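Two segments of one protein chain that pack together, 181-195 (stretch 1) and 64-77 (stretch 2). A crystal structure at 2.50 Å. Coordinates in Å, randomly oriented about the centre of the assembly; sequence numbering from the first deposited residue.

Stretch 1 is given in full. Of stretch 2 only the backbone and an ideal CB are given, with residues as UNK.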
# COMPACT_ATOMS: atom_id res chain seq x y z
N GLN A 181 -3.24 2.03 1.90
CA GLN A 181 -3.44 0.97 0.95
C GLN A 181 -4.94 0.70 0.91
O GLN A 181 -5.62 0.79 1.93
CB GLN A 181 -2.70 -0.30 1.39
CG GLN A 181 -3.22 -1.57 0.74
CD GLN A 181 -2.43 -2.80 1.12
OE1 GLN A 181 -1.58 -3.26 0.36
NE2 GLN A 181 -2.72 -3.36 2.29
N VAL A 182 -5.46 0.47 -0.29
CA VAL A 182 -6.86 0.15 -0.43
C VAL A 182 -7.03 -1.05 -1.36
O VAL A 182 -6.46 -1.10 -2.46
CB VAL A 182 -7.75 1.40 -0.78
CG1 VAL A 182 -6.90 2.61 -1.06
CG2 VAL A 182 -8.73 1.11 -1.91
N ILE A 183 -7.63 -2.10 -0.81
CA ILE A 183 -7.89 -3.35 -1.53
C ILE A 183 -9.36 -3.67 -1.37
O ILE A 183 -9.99 -3.23 -0.40
CB ILE A 183 -7.07 -4.54 -0.97
CG1 ILE A 183 -6.94 -4.44 0.55
CG2 ILE A 183 -5.72 -4.62 -1.67
CD1 ILE A 183 -6.25 -5.65 1.21
N SER A 184 -9.92 -4.41 -2.32
CA SER A 184 -11.33 -4.75 -2.26
C SER A 184 -11.64 -5.74 -1.13
O SER A 184 -10.78 -6.52 -0.70
CB SER A 184 -11.82 -5.31 -3.60
OG SER A 184 -11.59 -6.71 -3.70
N ALA A 185 -12.86 -5.67 -0.61
CA ALA A 185 -13.26 -6.58 0.45
C ALA A 185 -13.31 -7.99 -0.16
O ALA A 185 -13.18 -9.00 0.54
CB ALA A 185 -14.61 -6.17 0.99
N ASP A 186 -13.50 -8.05 -1.48
CA ASP A 186 -13.53 -9.32 -2.21
C ASP A 186 -12.19 -10.03 -2.06
O ASP A 186 -12.15 -11.23 -1.81
CB ASP A 186 -13.78 -9.07 -3.69
CG ASP A 186 -15.16 -9.45 -4.13
OD1 ASP A 186 -15.26 -10.20 -5.12
OD2 ASP A 186 -16.15 -9.00 -3.50
N LEU A 187 -11.12 -9.27 -2.26
CA LEU A 187 -9.76 -9.78 -2.14
C LEU A 187 -9.45 -10.20 -0.69
O LEU A 187 -8.79 -11.21 -0.47
CB LEU A 187 -8.77 -8.71 -2.57
CG LEU A 187 -7.40 -9.22 -3.00
CD1 LEU A 187 -7.49 -9.65 -4.46
CD2 LEU A 187 -6.36 -8.14 -2.83
N VAL A 188 -9.93 -9.42 0.28
CA VAL A 188 -9.72 -9.70 1.70
C VAL A 188 -10.35 -11.04 2.08
O VAL A 188 -9.73 -11.85 2.78
CB VAL A 188 -10.29 -8.57 2.58
CG1 VAL A 188 -10.30 -8.99 4.06
CG2 VAL A 188 -9.47 -7.32 2.40
N LYS A 189 -11.58 -11.26 1.62
CA LYS A 189 -12.31 -12.51 1.89
C LYS A 189 -11.55 -13.69 1.28
O LYS A 189 -11.48 -14.77 1.86
CB LYS A 189 -13.73 -12.45 1.29
CG LYS A 189 -14.62 -13.60 1.72
CD LYS A 189 -15.34 -14.29 0.56
CE LYS A 189 -16.68 -13.64 0.23
NZ LYS A 189 -17.45 -14.38 -0.81
N LYS A 190 -10.97 -13.45 0.11
CA LYS A 190 -10.20 -14.47 -0.59
C LYS A 190 -8.93 -14.80 0.20
O LYS A 190 -8.58 -15.97 0.35
CB LYS A 190 -9.85 -13.98 -2.00
CG LYS A 190 -9.95 -15.02 -3.09
CD LYS A 190 -9.05 -16.21 -2.83
CE LYS A 190 -9.87 -17.44 -2.44
NZ LYS A 190 -9.05 -18.51 -1.80
N MSE A 191 -8.25 -13.77 0.71
CA MSE A 191 -7.05 -13.96 1.51
C MSE A 191 -7.40 -14.69 2.81
O MSE A 191 -6.60 -15.45 3.32
CB MSE A 191 -6.40 -12.62 1.85
CG MSE A 191 -5.82 -11.85 0.67
SE MSE A 191 -5.20 -10.11 1.25
CE MSE A 191 -3.97 -10.71 2.61
N TYR A 192 -8.60 -14.45 3.32
CA TYR A 192 -9.04 -15.08 4.55
C TYR A 192 -9.27 -16.58 4.37
O TYR A 192 -9.06 -17.34 5.30
CB TYR A 192 -10.31 -14.41 5.08
CG TYR A 192 -10.61 -14.75 6.52
CD1 TYR A 192 -9.70 -14.42 7.53
CD2 TYR A 192 -11.76 -15.46 6.87
CE1 TYR A 192 -9.93 -14.79 8.86
CE2 TYR A 192 -12.00 -15.83 8.20
CZ TYR A 192 -11.08 -15.49 9.19
OH TYR A 192 -11.28 -15.89 10.50
N GLU A 193 -9.71 -16.99 3.18
CA GLU A 193 -9.93 -18.41 2.91
C GLU A 193 -8.60 -19.15 2.96
O GLU A 193 -8.52 -20.25 3.50
CB GLU A 193 -10.59 -18.62 1.54
CG GLU A 193 -12.05 -18.22 1.48
CD GLU A 193 -12.59 -18.11 0.05
OE1 GLU A 193 -12.12 -18.86 -0.84
OE2 GLU A 193 -13.48 -17.27 -0.17
N TYR A 194 -7.56 -18.54 2.40
CA TYR A 194 -6.23 -19.14 2.40
C TYR A 194 -5.64 -19.11 3.81
O TYR A 194 -4.97 -20.05 4.24
CB TYR A 194 -5.29 -18.35 1.49
CG TYR A 194 -5.45 -18.62 0.02
CD1 TYR A 194 -5.73 -17.58 -0.87
CD2 TYR A 194 -5.28 -19.90 -0.50
CE1 TYR A 194 -5.84 -17.80 -2.23
CE2 TYR A 194 -5.39 -20.14 -1.87
CZ TYR A 194 -5.67 -19.07 -2.73
OH TYR A 194 -5.80 -19.29 -4.08
N PHE A 195 -5.89 -18.00 4.50
CA PHE A 195 -5.41 -17.77 5.85
C PHE A 195 -6.00 -18.71 6.90
O PHE A 195 -5.28 -19.26 7.73
CB PHE A 195 -5.69 -16.32 6.24
CG PHE A 195 -5.04 -15.89 7.52
CD1 PHE A 195 -3.70 -15.52 7.54
CD2 PHE A 195 -5.80 -15.77 8.68
CE1 PHE A 195 -3.12 -15.04 8.70
CE2 PHE A 195 -5.23 -15.29 9.85
CZ PHE A 195 -3.88 -14.92 9.86
N UNK A 64 -1.41 -4.90 -10.07
CA UNK A 64 -2.46 -5.86 -10.38
C UNK A 64 -2.03 -7.26 -9.95
O UNK A 64 -0.94 -7.72 -10.30
CB UNK A 64 -2.79 -5.83 -11.87
N UNK A 65 -2.89 -7.92 -9.18
CA UNK A 65 -2.63 -9.28 -8.70
C UNK A 65 -3.09 -10.33 -9.70
O UNK A 65 -4.20 -10.25 -10.24
CB UNK A 65 -3.32 -9.51 -7.36
N UNK A 66 -2.26 -11.34 -9.91
CA UNK A 66 -2.57 -12.42 -10.84
C UNK A 66 -2.26 -13.80 -10.24
O UNK A 66 -1.33 -13.94 -9.44
CB UNK A 66 -1.79 -12.23 -12.14
N UNK A 67 -3.06 -14.80 -10.62
CA UNK A 67 -2.95 -16.20 -10.17
C UNK A 67 -2.69 -16.37 -8.68
O UNK A 67 -1.57 -16.18 -8.20
CB UNK A 67 -1.83 -16.89 -10.94
N UNK A 68 -3.72 -16.77 -7.95
CA UNK A 68 -3.59 -16.92 -6.51
C UNK A 68 -4.53 -15.88 -5.95
O UNK A 68 -5.41 -16.18 -5.15
CB UNK A 68 -2.15 -16.74 -6.01
N UNK A 69 -4.32 -14.64 -6.38
CA UNK A 69 -5.15 -13.50 -6.01
C UNK A 69 -5.39 -12.70 -7.28
O UNK A 69 -4.52 -12.65 -8.15
CB UNK A 69 -4.50 -12.65 -4.92
N UNK A 70 -6.57 -12.11 -7.39
CA UNK A 70 -6.92 -11.30 -8.55
C UNK A 70 -7.56 -10.01 -8.08
O UNK A 70 -8.55 -10.02 -7.37
CB UNK A 70 -7.86 -12.06 -9.49
N UNK A 71 -6.97 -8.89 -8.47
CA UNK A 71 -7.52 -7.62 -8.06
C UNK A 71 -6.50 -6.51 -8.07
O UNK A 71 -5.30 -6.72 -8.28
CB UNK A 71 -8.13 -7.74 -6.66
N UNK A 72 -7.01 -5.30 -7.85
CA UNK A 72 -6.20 -4.11 -7.82
C UNK A 72 -5.76 -3.78 -6.40
O UNK A 72 -6.54 -3.87 -5.46
CB UNK A 72 -6.97 -2.93 -8.43
N UNK A 73 -4.49 -3.44 -6.26
CA UNK A 73 -3.89 -3.10 -4.97
C UNK A 73 -3.34 -1.69 -5.16
O UNK A 73 -2.44 -1.46 -5.97
CB UNK A 73 -2.81 -4.09 -4.54
N UNK A 74 -3.89 -0.75 -4.40
CA UNK A 74 -3.51 0.65 -4.51
C UNK A 74 -2.85 1.24 -3.27
O UNK A 74 -3.31 1.04 -2.15
CB UNK A 74 -4.75 1.48 -4.85
N UNK A 75 -1.76 1.98 -3.50
CA UNK A 75 -1.03 2.66 -2.44
C UNK A 75 -1.20 4.16 -2.68
O UNK A 75 -1.02 4.64 -3.80
CB UNK A 75 0.44 2.25 -2.41
N UNK A 76 -1.55 4.89 -1.62
CA UNK A 76 -1.75 6.33 -1.71
C UNK A 76 -0.73 7.05 -0.84
O UNK A 76 -0.76 6.94 0.39
CB UNK A 76 -3.17 6.71 -1.29
N UNK A 77 0.17 7.78 -1.49
CA UNK A 77 1.23 8.52 -0.81
C UNK A 77 1.11 10.01 -1.10
O UNK A 77 0.85 10.42 -2.24
CB UNK A 77 2.61 8.01 -1.24

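Position 64 lies on a strand whose ideal CB has nothing of stretch 1 within 5.5 Å, so the contact sets no preference there; the residue is Glu64. At 65 the CA-to-CB bond points toward stretch 1, yet the ideal CB is still 5.1 Å from Leu187 CD1. That gap suits a long apolar or aromatic side chain. Tyr65 fills it, and its ring presents an edge to Leu187, with CD1 3.8 Å from Leu187 CD2.

Positions 66 and 67 find no partner in stretch 1: 66 is out of reach and 67 points away. They are Thr66 and Glu67, joined by a hydrogen bond from Thr66 OG1 to Glu67 OE1 (2.9 Å).

Position 68 is decided by its backbone. With phi/psi of 115/-55, a CB would be jammed against the carbonyl O of the residue before, which calls for glycine. Gly68 is found, and its carbonyl O accepts a weak hydrogen bond from Tyr194 OH at 3.3 Å.

At 69 the CA-to-CB bond runs sideways, but the ideal CB is 4.3 Å from Leu187 CD1, and Leu187, Met191 and Tyr194 line one side of the helix nearby. Leucine, isoleucine or methionine could suit such apolar surroundings. Leu69, with chi1 m and chi2 t, brings CD1 to 3.9 Å from Met191 CG and CD2 to 4.3 Å from Tyr194 CE1, near the plane of the tyrosine ring at its edge. Its CD2 also lies 4.2 Å from Lys190 CD, so the aliphatic part of the lysine joins the contact.

The ideal CB of 70 meets nothing within 5.5 Å, and a polar residue would be tolerated; it is Glu70, whose backbone O lies 3.1 Å from Leu187 CD1. At 71 two arguments agree. Phi/psi of 157/173 would jam a CB against the preceding carbonyl O, and the ideal CB would sit 3.0 Å from Leu187 CD1, a clash. Only glycine answers both, and Gly71 is found.

The strand that carries 72 runs antiparallel to strand 181-184, their directions 160° apart. The CB of 72 is sideways and free of stretch 1, allowing many residues. Leu72 matters here through its backbone: a water donates to Leu72 O (2.6 Å) and accepts from Ser184 N (2.9 Å).

At 73 the ideal CB is 5.1 Å from Gln181 OE1, an acceptor that favours a donor of moderate length, such as asparagine or glutamine. Asn73 extends with chi1 t, and its ND2 donates to Gln181 OE1 at 3.1 Å.

The backbone N and O of 74 both hydrogen-bond to Val182, and its CB lies on the same face as the Val182 side chain, suiting a beta-branched apolar residue such as valine or isoleucine. The residue is Val74: Val182 N donates to Val74 O (2.9 Å), Val74 N donates to Val182 O (3.2 Å), and Val74 CB is 4.5 Å from Val182 CG1.

At 75, opposite Gln181, an apolar chain could reach the glutamine's CB; Leu75 CD2 does so at 3.7 Å. The ideal CB of 76 points sideways with nothing of stretch 1 within 5.5 Å, so many residues fit, and a medium-sized apolar one could reach Val182; Val76 CG2 lies 4.4 Å from Val182 CG1. Position 77, out of reach, is Leu77.

Stretch 2 64-77: EYTEGLEGLNVLVL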
# COMPACT_ATOMS: atom_id res chain seq x y z
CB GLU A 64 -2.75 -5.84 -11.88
CG GLU A 64 -4.02 -6.55 -12.29
CD GLU A 64 -5.26 -5.74 -11.98
OE1 GLU A 64 -6.21 -6.31 -11.40
OE2 GLU A 64 -5.27 -4.54 -12.33
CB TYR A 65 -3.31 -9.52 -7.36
CG TYR A 65 -2.57 -8.97 -6.16
CD1 TYR A 65 -3.26 -8.44 -5.08
CD2 TYR A 65 -1.18 -9.02 -6.10
CE1 TYR A 65 -2.60 -7.97 -3.96
CE2 TYR A 65 -0.50 -8.55 -4.97
CZ TYR A 65 -1.22 -8.03 -3.91
OH TYR A 65 -0.57 -7.55 -2.80
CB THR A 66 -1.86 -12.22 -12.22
OG1 THR A 66 -1.75 -13.46 -12.91
CG2 THR A 66 -0.47 -11.61 -12.04
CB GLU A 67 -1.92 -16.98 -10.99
CG GLU A 67 -0.51 -16.44 -10.96
CD GLU A 67 0.19 -16.59 -12.30
OE1 GLU A 67 0.14 -15.64 -13.11
OE2 GLU A 67 0.78 -17.67 -12.54
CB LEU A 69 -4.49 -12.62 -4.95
CG LEU A 69 -4.39 -13.18 -3.53
CD1 LEU A 69 -3.78 -12.13 -2.61
CD2 LEU A 69 -5.78 -13.60 -3.03
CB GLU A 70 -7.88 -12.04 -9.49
CG GLU A 70 -7.24 -13.18 -10.26
CD GLU A 70 -8.24 -14.03 -11.02
OE1 GLU A 70 -9.42 -13.61 -11.14
OE2 GLU A 70 -7.85 -15.13 -11.49
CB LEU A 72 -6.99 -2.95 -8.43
CG LEU A 72 -6.22 -1.68 -8.76
CD1 LEU A 72 -5.18 -1.95 -9.85
CD2 LEU A 72 -7.21 -0.63 -9.20
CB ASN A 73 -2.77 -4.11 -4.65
CG ASN A 73 -2.10 -3.88 -3.30
OD1 ASN A 73 -1.16 -4.58 -2.94
ND2 ASN A 73 -2.58 -2.89 -2.54
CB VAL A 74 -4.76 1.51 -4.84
CG1 VAL A 74 -4.41 3.00 -4.86
CG2 VAL A 74 -5.35 1.08 -6.17
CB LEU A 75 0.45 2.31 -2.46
CG LEU A 75 0.91 0.94 -1.96
CD1 LEU A 75 2.43 0.94 -1.87
CD2 LEU A 75 0.30 0.67 -0.59
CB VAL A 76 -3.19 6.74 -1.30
CG1 VAL A 76 -3.40 8.24 -1.46
CG2 VAL A 76 -4.21 5.97 -2.13
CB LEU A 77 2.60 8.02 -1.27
CG LEU A 77 3.06 6.58 -0.99
CD1 LEU A 77 2.22 5.59 -1.75
CD2 LEU A 77 4.52 6.42 -1.42
O HOH W 1 -8.49 -5.37 -4.67
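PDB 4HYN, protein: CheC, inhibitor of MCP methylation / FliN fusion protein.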